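Side-chain contacts in 26S proteasome regulatory subunit rpn10 (Schizosaccharomyces pombe, PDB 2X5N), which protects ubiquitin chains from disassembly by deubiquitinating enzymes, as a subunit of the 26S proteasome, and so promotes protein degradation: residues A[3-8]-A[37-42]; A[30-35]-A[66-71]; A[49-54]-A[58-63]. All coordinates share one frame; numbering follows the deposited sequence.

Contact 1 (A[3-8]-A[37-42]); sequences EATMIL and NQKIND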
loop_
_atom_site.group_PDB
_atom_site.type_symbol
_atom_site.label_atom_id
_atom_site.label_comp_id
_atom_site.label_asym_id
_atom_site.label_seq_id
_atom_site.Cartn_x
_atom_site.Cartn_y
_atom_site.Cartn_z
ATOM N N GLU A 3 -2.919 -8.471 -12.593
ATOM C CA GLU A 3 -3.495 -7.411 -11.784
ATOM C C GLU A 3 -2.714 -6.097 -11.918
ATOM O O GLU A 3 -1.506 -6.082 -12.173
ATOM C CB GLU A 3 -3.603 -7.831 -10.302
ATOM C CG GLU A 3 -2.259 -8.097 -9.614
ATOM C CD GLU A 3 -2.400 -8.609 -8.192
ATOM O OE1 GLU A 3 -3.488 -8.486 -7.602
ATOM O OE2 GLU A 3 -1.400 -9.123 -7.643
ATOM N N ALA A 4 -3.444 -5.004 -11.726
ATOM C CA ALA A 4 -2.909 -3.659 -11.585
ATOM C C ALA A 4 -2.937 -3.320 -10.115
ATOM O O ALA A 4 -3.969 -3.500 -9.450
ATOM C CB ALA A 4 -3.806 -2.674 -12.321
ATOM N N THR A 5 -1.835 -2.793 -9.602
ATOM C CA THR A 5 -1.712 -2.536 -8.173
ATOM C C THR A 5 -1.333 -1.093 -7.940
ATOM O O THR A 5 -0.323 -0.613 -8.468
ATOM C CB THR A 5 -0.619 -3.426 -7.539
ATOM O OG1 THR A 5 -0.905 -4.808 -7.778
ATOM C CG2 THR A 5 -0.502 -3.227 -6.043
ATOM N N MET A 6 -2.138 -0.403 -7.137
ATOM C CA MET A 6 -1.757 0.912 -6.646
ATOM C C MET A 6 -1.100 0.741 -5.288
ATOM O O MET A 6 -1.716 0.188 -4.370
ATOM C CB MET A 6 -2.956 1.850 -6.520
ATOM C CG MET A 6 -3.581 2.277 -7.849
ATOM S SD MET A 6 -2.472 3.156 -8.948
ATOM C CE MET A 6 -2.032 4.534 -8.021
ATOM N N ILE A 7 0.142 1.202 -5.185
ATOM C CA ILE A 7 0.913 1.165 -3.954
ATOM C C ILE A 7 0.836 2.547 -3.301
ATOM O O ILE A 7 1.181 3.539 -3.909
ATOM C CB ILE A 7 2.387 0.724 -4.197
ATOM C CG1 ILE A 7 2.420 -0.666 -4.868
ATOM C CG2 ILE A 7 3.098 0.709 -2.877
ATOM C CD1 ILE A 7 3.758 -1.117 -5.378
ATOM N N LEU A 8 0.333 2.573 -2.071
ATOM C CA LEU A 8 0.066 3.791 -1.337
ATOM C C LEU A 8 1.048 3.901 -0.185
ATOM O O LEU A 8 1.045 3.061 0.733
ATOM C CB LEU A 8 -1.355 3.770 -0.762
ATOM C CG LEU A 8 -2.477 4.237 -1.700
ATOM C CD1 LEU A 8 -2.440 3.520 -3.062
ATOM C CD2 LEU A 8 -3.839 4.029 -1.052
ATOM N N ASN A 37 8.384 -5.421 -7.430
ATOM C CA ASN A 37 9.020 -6.539 -8.110
ATOM C C ASN A 37 8.195 -7.800 -8.010
ATOM O O ASN A 37 8.120 -8.547 -8.968
ATOM C CB ASN A 37 10.443 -6.769 -7.570
ATOM C CG ASN A 37 11.425 -5.730 -8.075
ATOM O OD1 ASN A 37 11.094 -4.887 -8.931
ATOM N ND2 ASN A 37 12.631 -5.760 -7.532
ATOM N N GLN A 38 7.526 -8.030 -6.888
ATOM C CA GLN A 38 6.616 -9.176 -6.794
ATOM C C GLN A 38 5.575 -9.098 -7.921
ATOM O O GLN A 38 5.337 -10.076 -8.641
ATOM C CB GLN A 38 5.947 -9.218 -5.412
ATOM C CG GLN A 38 5.048 -10.435 -5.131
ATOM C CD GLN A 38 3.621 -10.278 -5.638
ATOM O OE1 GLN A 38 2.890 -9.390 -5.208
ATOM N NE2 GLN A 38 3.212 -11.153 -6.563
ATOM N N LYS A 39 4.934 -7.938 -8.080
ATOM C CA LYS A 39 3.910 -7.770 -9.101
ATOM C C LYS A 39 4.491 -7.924 -10.516
ATOM O O LYS A 39 3.937 -8.625 -11.350
ATOM C CB LYS A 39 3.241 -6.405 -8.956
ATOM C CG LYS A 39 2.555 -6.205 -7.619
ATOM C CD LYS A 39 1.551 -7.317 -7.334
ATOM C CE LYS A 39 0.908 -7.126 -5.978
ATOM N NZ LYS A 39 0.247 -8.382 -5.534
ATOM N N ILE A 40 5.619 -7.277 -10.788
ATOM C CA ILE A 40 6.178 -7.280 -12.123
ATOM C C ILE A 40 6.627 -8.683 -12.500
ATOM O O ILE A 40 6.539 -9.095 -13.655
ATOM C CB ILE A 40 7.345 -6.245 -12.215
ATOM C CG1 ILE A 40 6.838 -4.933 -12.797
ATOM C CG2 ILE A 40 8.522 -6.771 -13.045
ATOM C CD1 ILE A 40 5.713 -4.368 -12.084
ATOM N N ASN A 41 7.070 -9.442 -11.509
ATOM C CA ASN A 41 7.526 -10.800 -11.765
ATOM C C ASN A 41 6.390 -11.835 -11.819
ATOM O O ASN A 41 6.628 -12.971 -12.234
ATOM C CB ASN A 41 8.578 -11.201 -10.713
ATOM C CG ASN A 41 9.890 -10.416 -10.861
ATOM O OD1 ASN A 41 10.218 -9.930 -11.947
ATOM N ND2 ASN A 41 10.646 -10.305 -9.778
ATOM N N ASP A 42 5.175 -11.456 -11.410
ATOM C CA ASP A 42 4.052 -12.400 -11.371
ATOM C C ASP A 42 3.440 -12.646 -12.742
ATOM O O ASP A 42 2.918 -13.730 -13.012
ATOM C CB ASP A 42 2.965 -11.945 -10.388
ATOM C CG ASP A 42 2.361 -13.109 -9.602
ATOM O OD1 ASP A 42 3.141 -13.944 -9.097
ATOM O OD2 ASP A 42 1.116 -13.177 -9.437
HETATM O O HOH W 1 0.818 -10.519 -8.361
#

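Contact 2 (A[30-35]-A[66-71]); sequences DTVHMI and RDYGKF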
loop_
_atom_site.group_PDB
_atom_site.type_symbol
_atom_site.label_atom_id
_atom_site.label_comp_id
_atom_site.label_asym_id
_atom_site.label_seq_id
_atom_site.Cartn_x
_atom_site.Cartn_y
_atom_site.Cartn_z
ATOM N N ASP A 30 11.992 1.029 0.903
ATOM C CA ASP A 30 12.639 -0.213 0.470
ATOM C C ASP A 30 11.607 -1.354 0.256
ATOM O O ASP A 30 11.734 -2.175 -0.646
ATOM C CB ASP A 30 13.686 -0.682 1.494
ATOM C CG ASP A 30 14.970 0.153 1.482
ATOM O OD1 ASP A 30 15.037 1.165 0.763
ATOM O OD2 ASP A 30 15.926 -0.215 2.206
ATOM N N THR A 31 10.578 -1.394 1.084
ATOM C CA THR A 31 9.511 -2.391 0.967
ATOM C C THR A 31 8.686 -2.203 -0.325
ATOM O O THR A 31 8.248 -3.173 -0.954
ATOM C CB THR A 31 8.614 -2.330 2.194
ATOM O OG1 THR A 31 9.445 -2.421 3.350
ATOM C CG2 THR A 31 7.636 -3.458 2.191
ATOM N N VAL A 32 8.490 -0.960 -0.739
ATOM C CA VAL A 32 7.780 -0.667 -1.983
ATOM C C VAL A 32 8.460 -1.372 -3.169
ATOM O O VAL A 32 7.794 -1.950 -4.034
ATOM C CB VAL A 32 7.716 0.864 -2.228
ATOM C CG1 VAL A 32 7.191 1.187 -3.639
ATOM C CG2 VAL A 32 6.818 1.526 -1.179
ATOM N N HIS A 33 9.782 -1.342 -3.206
ATOM C CA HIS A 33 10.507 -1.924 -4.323
ATOM C C HIS A 33 10.246 -3.428 -4.365
ATOM O O HIS A 33 10.073 -4.024 -5.433
ATOM C CB HIS A 33 12.008 -1.603 -4.224
ATOM C CG HIS A 33 12.745 -1.747 -5.516
ATOM N ND1 HIS A 33 14.034 -1.277 -5.717
ATOM C CD2 HIS A 33 12.398 -2.268 -6.704
ATOM C CE1 HIS A 33 14.417 -1.534 -6.971
ATOM N NE2 HIS A 33 13.425 -2.151 -7.601
ATOM N N MET A 34 10.206 -4.050 -3.190
ATOM C CA MET A 34 9.939 -5.484 -3.107
ATOM C C MET A 34 8.546 -5.846 -3.612
ATOM O O MET A 34 8.397 -6.798 -4.368
ATOM C CB MET A 34 10.198 -5.962 -1.657
ATOM C CG MET A 34 9.920 -7.423 -1.381
ATOM S SD MET A 34 8.185 -7.871 -1.149
ATOM C CE MET A 34 7.787 -6.948 0.327
ATOM N N ILE A 35 7.540 -5.087 -3.194
ATOM C CA ILE A 35 6.156 -5.306 -3.629
ATOM C C ILE A 35 6.056 -5.127 -5.154
ATOM O O ILE A 35 5.456 -5.933 -5.860
ATOM C CB ILE A 35 5.206 -4.316 -2.930
ATOM C CG1 ILE A 35 5.155 -4.548 -1.424
ATOM C CG2 ILE A 35 3.786 -4.447 -3.496
ATOM C CD1 ILE A 35 4.644 -5.911 -1.026
ATOM N N ARG A 66 5.631 -0.455 -15.462
ATOM C CA ARG A 66 6.579 -1.506 -15.088
ATOM C C ARG A 66 7.991 -0.947 -14.858
ATOM O O ARG A 66 8.921 -1.697 -14.563
ATOM C CB ARG A 66 6.611 -2.602 -16.161
ATOM C CG ARG A 66 5.312 -3.399 -16.169
ATOM C CD ARG A 66 5.283 -4.497 -17.182
ATOM N NE ARG A 66 6.278 -5.551 -16.946
ATOM C CZ ARG A 66 6.078 -6.641 -16.202
ATOM N NH1 ARG A 66 4.964 -6.807 -15.533
ATOM N NH2 ARG A 66 7.015 -7.572 -16.116
ATOM N N ASP A 67 8.130 0.368 -14.975
ATOM C CA ASP A 67 9.414 1.044 -14.830
ATOM C C ASP A 67 9.576 1.597 -13.404
ATOM O O ASP A 67 9.024 2.648 -13.066
ATOM C CB ASP A 67 9.500 2.176 -15.865
ATOM C CG ASP A 67 10.836 2.895 -15.840
ATOM O OD1 ASP A 67 11.663 2.578 -14.978
ATOM O OD2 ASP A 67 11.056 3.788 -16.671
ATOM N N TYR A 68 10.320 0.886 -12.562
ATOM C CA TYR A 68 10.482 1.341 -11.185
ATOM C C TYR A 68 11.209 2.690 -11.087
ATOM O O TYR A 68 11.045 3.420 -10.129
ATOM C CB TYR A 68 11.186 0.285 -10.330
ATOM C CG TYR A 68 11.062 0.602 -8.861
ATOM C CD1 TYR A 68 9.826 0.510 -8.243
ATOM C CD2 TYR A 68 12.148 1.010 -8.094
ATOM C CE1 TYR A 68 9.656 0.787 -6.909
ATOM C CE2 TYR A 68 11.980 1.309 -6.739
ATOM C CZ TYR A 68 10.728 1.202 -6.160
ATOM O OH TYR A 68 10.515 1.515 -4.837
ATOM N N GLY A 69 11.969 3.042 -12.103
ATOM C CA GLY A 69 12.593 4.349 -12.115
ATOM C C GLY A 69 11.581 5.476 -12.027
ATOM O O GLY A 69 11.862 6.527 -11.479
ATOM N N LYS A 70 10.383 5.271 -12.554
ATOM C CA LYS A 70 9.365 6.299 -12.432
ATOM C C LYS A 70 8.953 6.491 -10.973
ATOM O O LYS A 70 8.677 7.607 -10.550
ATOM C CB LYS A 70 8.150 5.944 -13.292
ATOM C CG LYS A 70 8.394 6.092 -14.790
ATOM C CD LYS A 70 7.125 5.882 -15.596
ATOM C CE LYS A 70 5.988 6.733 -15.063
ATOM N NZ LYS A 70 4.964 6.986 -16.101
ATOM N N PHE A 71 8.899 5.406 -10.199
ATOM C CA PHE A 71 8.592 5.537 -8.780
ATOM C C PHE A 71 9.694 6.319 -8.086
ATOM O O PHE A 71 9.433 7.222 -7.288
ATOM C CB PHE A 71 8.482 4.163 -8.092
ATOM C CG PHE A 71 7.146 3.457 -8.273
ATOM C CD1 PHE A 71 6.436 3.507 -9.457
ATOM C CD2 PHE A 71 6.649 2.709 -7.239
ATOM C CE1 PHE A 71 5.229 2.838 -9.585
ATOM C CE2 PHE A 71 5.450 2.043 -7.375
ATOM C CZ PHE A 71 4.744 2.105 -8.556
#

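Contact 3 (A[49-54]-A[58-63]); sequences GLMTIG and PQVLST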
loop_
_atom_site.group_PDB
_atom_site.type_symbol
_atom_site.label_atom_id
_atom_site.label_comp_id
_atom_site.label_asym_id
_atom_site.label_seq_id
_atom_site.Cartn_x
_atom_site.Cartn_y
_atom_site.Cartn_z
ATOM N N GLY A 49 1.186 1.393 -9.829
ATOM C CA GLY A 49 1.231 2.833 -9.716
ATOM C C GLY A 49 1.552 3.198 -8.275
ATOM O O GLY A 49 1.548 2.333 -7.384
ATOM N N LEU A 50 1.827 4.472 -8.055
ATOM C CA LEU A 50 2.322 4.956 -6.783
ATOM C C LEU A 50 1.517 6.179 -6.357
ATOM O O LEU A 50 1.343 7.123 -7.129
ATOM C CB LEU A 50 3.804 5.327 -6.872
ATOM C CG LEU A 50 4.442 5.800 -5.577
ATOM C CD1 LEU A 50 4.447 4.688 -4.543
ATOM C CD2 LEU A 50 5.864 6.304 -5.816
ATOM N N MET A 51 1.053 6.155 -5.116
ATOM C CA MET A 51 0.358 7.269 -4.505
ATOM C C MET A 51 0.902 7.498 -3.120
ATOM O O MET A 51 1.416 6.585 -2.479
ATOM C CB MET A 51 -1.131 6.948 -4.293
ATOM C CG MET A 51 -1.982 7.068 -5.486
ATOM S SD MET A 51 -3.673 6.666 -5.035
ATOM C CE MET A 51 -4.044 7.840 -3.757
ATOM N N THR A 52 0.758 8.722 -2.644
ATOM C CA THR A 52 0.910 9.027 -1.234
ATOM C C THR A 52 -0.441 9.106 -0.532
ATOM O O THR A 52 -1.486 9.298 -1.171
ATOM C CB THR A 52 1.554 10.401 -1.044
ATOM O OG1 THR A 52 0.657 11.392 -1.574
ATOM C CG2 THR A 52 2.896 10.496 -1.719
ATOM N N ILE A 53 -0.424 8.985 0.803
ATOM C CA ILE A 53 -1.623 9.262 1.588
ATOM C C ILE A 53 -1.398 10.318 2.653
ATOM O O ILE A 53 -2.327 10.684 3.353
ATOM C CB ILE A 53 -2.264 8.013 2.192
ATOM C CG1 ILE A 53 -1.358 7.386 3.253
ATOM C CG2 ILE A 53 -2.572 7.005 1.111
ATOM C CD1 ILE A 53 -2.048 6.373 4.159
ATOM N N GLY A 54 -0.196 10.872 2.705
ATOM C CA GLY A 54 0.142 11.852 3.716
ATOM C C GLY A 54 0.356 13.235 3.165
ATOM O O GLY A 54 -0.202 13.618 2.106
ATOM N N PRO A 58 -3.713 13.030 -0.374
ATOM C CA PRO A 58 -3.195 12.003 -1.275
ATOM C C PRO A 58 -2.838 12.417 -2.674
ATOM O O PRO A 58 -3.641 13.158 -3.252
ATOM C CB PRO A 58 -4.194 10.858 -1.177
ATOM C CG PRO A 58 -4.945 11.107 0.085
ATOM C CD PRO A 58 -4.959 12.604 0.276
ATOM N N GLN A 59 -1.704 11.997 -3.214
ATOM C CA GLN A 59 -1.289 12.410 -4.540
ATOM C C GLN A 59 -0.947 11.195 -5.375
ATOM O O GLN A 59 -0.321 10.289 -4.881
ATOM C CB GLN A 59 -0.010 13.236 -4.461
ATOM C CG GLN A 59 -0.032 14.404 -3.547
ATOM C CD GLN A 59 -0.918 15.502 -4.052
ATOM O OE1 GLN A 59 -0.826 15.901 -5.217
ATOM N NE2 GLN A 59 -1.764 16.043 -3.172
ATOM N N VAL A 60 -1.324 11.187 -6.649
ATOM C CA VAL A 60 -0.830 10.177 -7.553
ATOM C C VAL A 60 0.572 10.605 -8.022
ATOM O O VAL A 60 0.728 11.643 -8.660
ATOM C CB VAL A 60 -1.776 9.960 -8.752
ATOM C CG1 VAL A 60 -1.175 8.931 -9.704
ATOM C CG2 VAL A 60 -3.154 9.547 -8.273
ATOM N N LEU A 61 1.580 9.827 -7.663
ATOM C CA LEU A 61 2.970 10.100 -8.044
ATOM C C LEU A 61 3.380 9.454 -9.352
ATOM O O LEU A 61 4.168 10.013 -10.097
ATOM C CB LEU A 61 3.917 9.625 -6.943
ATOM C CG LEU A 61 3.809 10.301 -5.579
ATOM C CD1 LEU A 61 4.958 9.830 -4.661
ATOM C CD2 LEU A 61 3.736 11.822 -5.680
ATOM N N SER A 62 2.891 8.249 -9.596
ATOM C CA SER A 62 3.162 7.563 -10.843
ATOM C C SER A 62 1.937 6.825 -11.274
ATOM O O SER A 62 1.325 6.107 -10.474
ATOM C CB SER A 62 4.294 6.546 -10.696
ATOM O OG SER A 62 4.523 5.892 -11.943
ATOM N N THR A 63 1.575 6.990 -12.540
ATOM C CA THR A 63 0.541 6.154 -13.112
ATOM C C THR A 63 1.090 4.731 -13.302
ATOM O O THR A 63 2.257 4.459 -13.041
ATOM C CB THR A 63 0.014 6.724 -14.425
ATOM O OG1 THR A 63 1.109 6.958 -15.305
ATOM C CG2 THR A 63 -0.752 8.041 -14.170
#

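Contact 1 (A[3-8]-A[37-42])
Lys39 reaches from its helix to Glu3 and Thr5 on the strand and forms a buried salt bridge with the first. Lys39 NZ lies 2.8 Å from Glu3 OE2 and comes in from above the carboxylate plane, 41° out of it. The methylenes of the lysine do the rest. Lys39 CE packs 3.4 Å from Thr5 OG1, and the two side chains cross at about a right angle. The lysine chain is bent at chi2 (-55°) and then runs straight, which lays CD and CE past the threonine before NZ meets the acid. Lys39 NZ gives a second bond, 2.8 Å long, to Gln38 OE1, in the carbonyl plane and on a lone pair.

A water sits beside the salt bridge. It donates to Glu3 OE2 at 2.7 Å and to Asp42 OD2 at 2.9 Å, and it accepts from Gln38 NE2. The other carboxylate oxygen, Glu3 OE1, pairs with Arg108 of the adjacent strand 106-113. Glu3 is thus held by two basic residues. A methionine in place of Lys39 would probably leave Glu3 OE2 without its charged partner here and Gln38 OE1 without this donor. The contact ties strand 3-9 to helix 24-42 within a beta-alpha-beta unit. With a lysine and an arginine so near, the buried Glu3 is probably kept ionised, despite Asp42 OD2 lying 5.1 Å from Glu3 OE2.

Contact 2 (A[30-35]-A[66-71])
The His33 and Tyr68 rings stack face to face, with centroids 3.8 Å apart and planes at 11°. Tyr68 CE2 sits over the centre of the imidazole, 3.4 Å from His33 CG. In return, His33 CD2 lies over the centre of the phenol ring. His33 CG is anti to the backbone N (chi1 -160°), and this turn lays the imidazole over the phenol face. The phenol runs on past the imidazole, and Tyr68 OH comes close to His33 N at an angle too poor for a hydrogen bond.

Val32 meets the same tyrosine differently. Val32 CG1 touches the ring edge near the plane, 3.5 Å from Tyr68 OH. Val32 CG1 also lies 3.9 Å from Phe71 CD2, in the plane of that ring. Tyr68 thus has Phe71 CB on one face, offset toward the rim, and the histidine on the other.

Asp67 N-caps the helix that carries Tyr68 and Phe71: its OD1 accepts from Gly69 N at 2.9 Å. Phe36 of helix 24-42 meets both Tyr68 and Phe71 edge-to-face. Beyond the pair of helices, Val32 packs on Ile9 and Phe71 on Ile7, both of strand 3-9, while Phe71 also touches Ser62 of strand 60-63.

Contact 3 (A[49-54]-A[58-63])
A classic beta bulge interrupts the antiparallel hairpin of strands 47-52 and 60-63, with Leu61 and Ser62 both facing Leu50. Leu50 O takes two backbone bonds, from Leu61 N at 2.8 Å and from Ser62 N at 3.1 Å. Leu50 N returns a nearly straight bond to Ser62 O (169°). Past the bulge, Met51 and Val60 form a non-hydrogen-bonded pair, shifted by one residue.

The hairpin forms one margin of the von Willebrand factor A sheet, with strand 60-63 outermost and antiparallel to its neighbour. Leu50 CD2 packs against Leu61 CD1 at 3.8 Å. Thr52 CG2 also reaches Leu61 CD1, the threonine crossing that leucine at about a right angle. Met51 and Val60 lie on the face opposite Leu50 and Ser62, where Met51 CG touches Val60 CG2 at 3.9 Å and Met51 CE reaches Pro58 CB.

Near the turn, Thr52 N bonds to Gln59 O. Thr52 OG1 lies between its own backbone N and carbonyl carbon (chi1 64°), and from there it accepts from Gln59 N at 2.9 Å. The same N-H makes only a weak bond to Thr52 O. The Gln59 amide turns back to Ser57 O. On the Leu50 face, helix 68-75 packs through Phe71 and Met75.

In the fold
Contact 1 joins helix 24-42 to the sheet, contact 2 joins that helix to helix 68-75, and contact 3 forms the edge hairpin of the sheet. Contacts 1 and 2 have centres about 9 Å apart. Ile7 CD1 packs 3.8 Å from Ile35 CG2, and Arg66 NH2 bonds to Ile40 O at 2.9 Å. Contact 3 continues the sheet from contact 1, about 14 Å away between centres. There Ile7 N bonds to Gly49 O at 2.8 Å, and Gly49 N to Thr5 O. Phe71 joins contact 2 to contact 3, with Phe71 CZ 3.4 Å from Gly49 C. In sequence, contact 3 falls wholly between the two segments of contact 2.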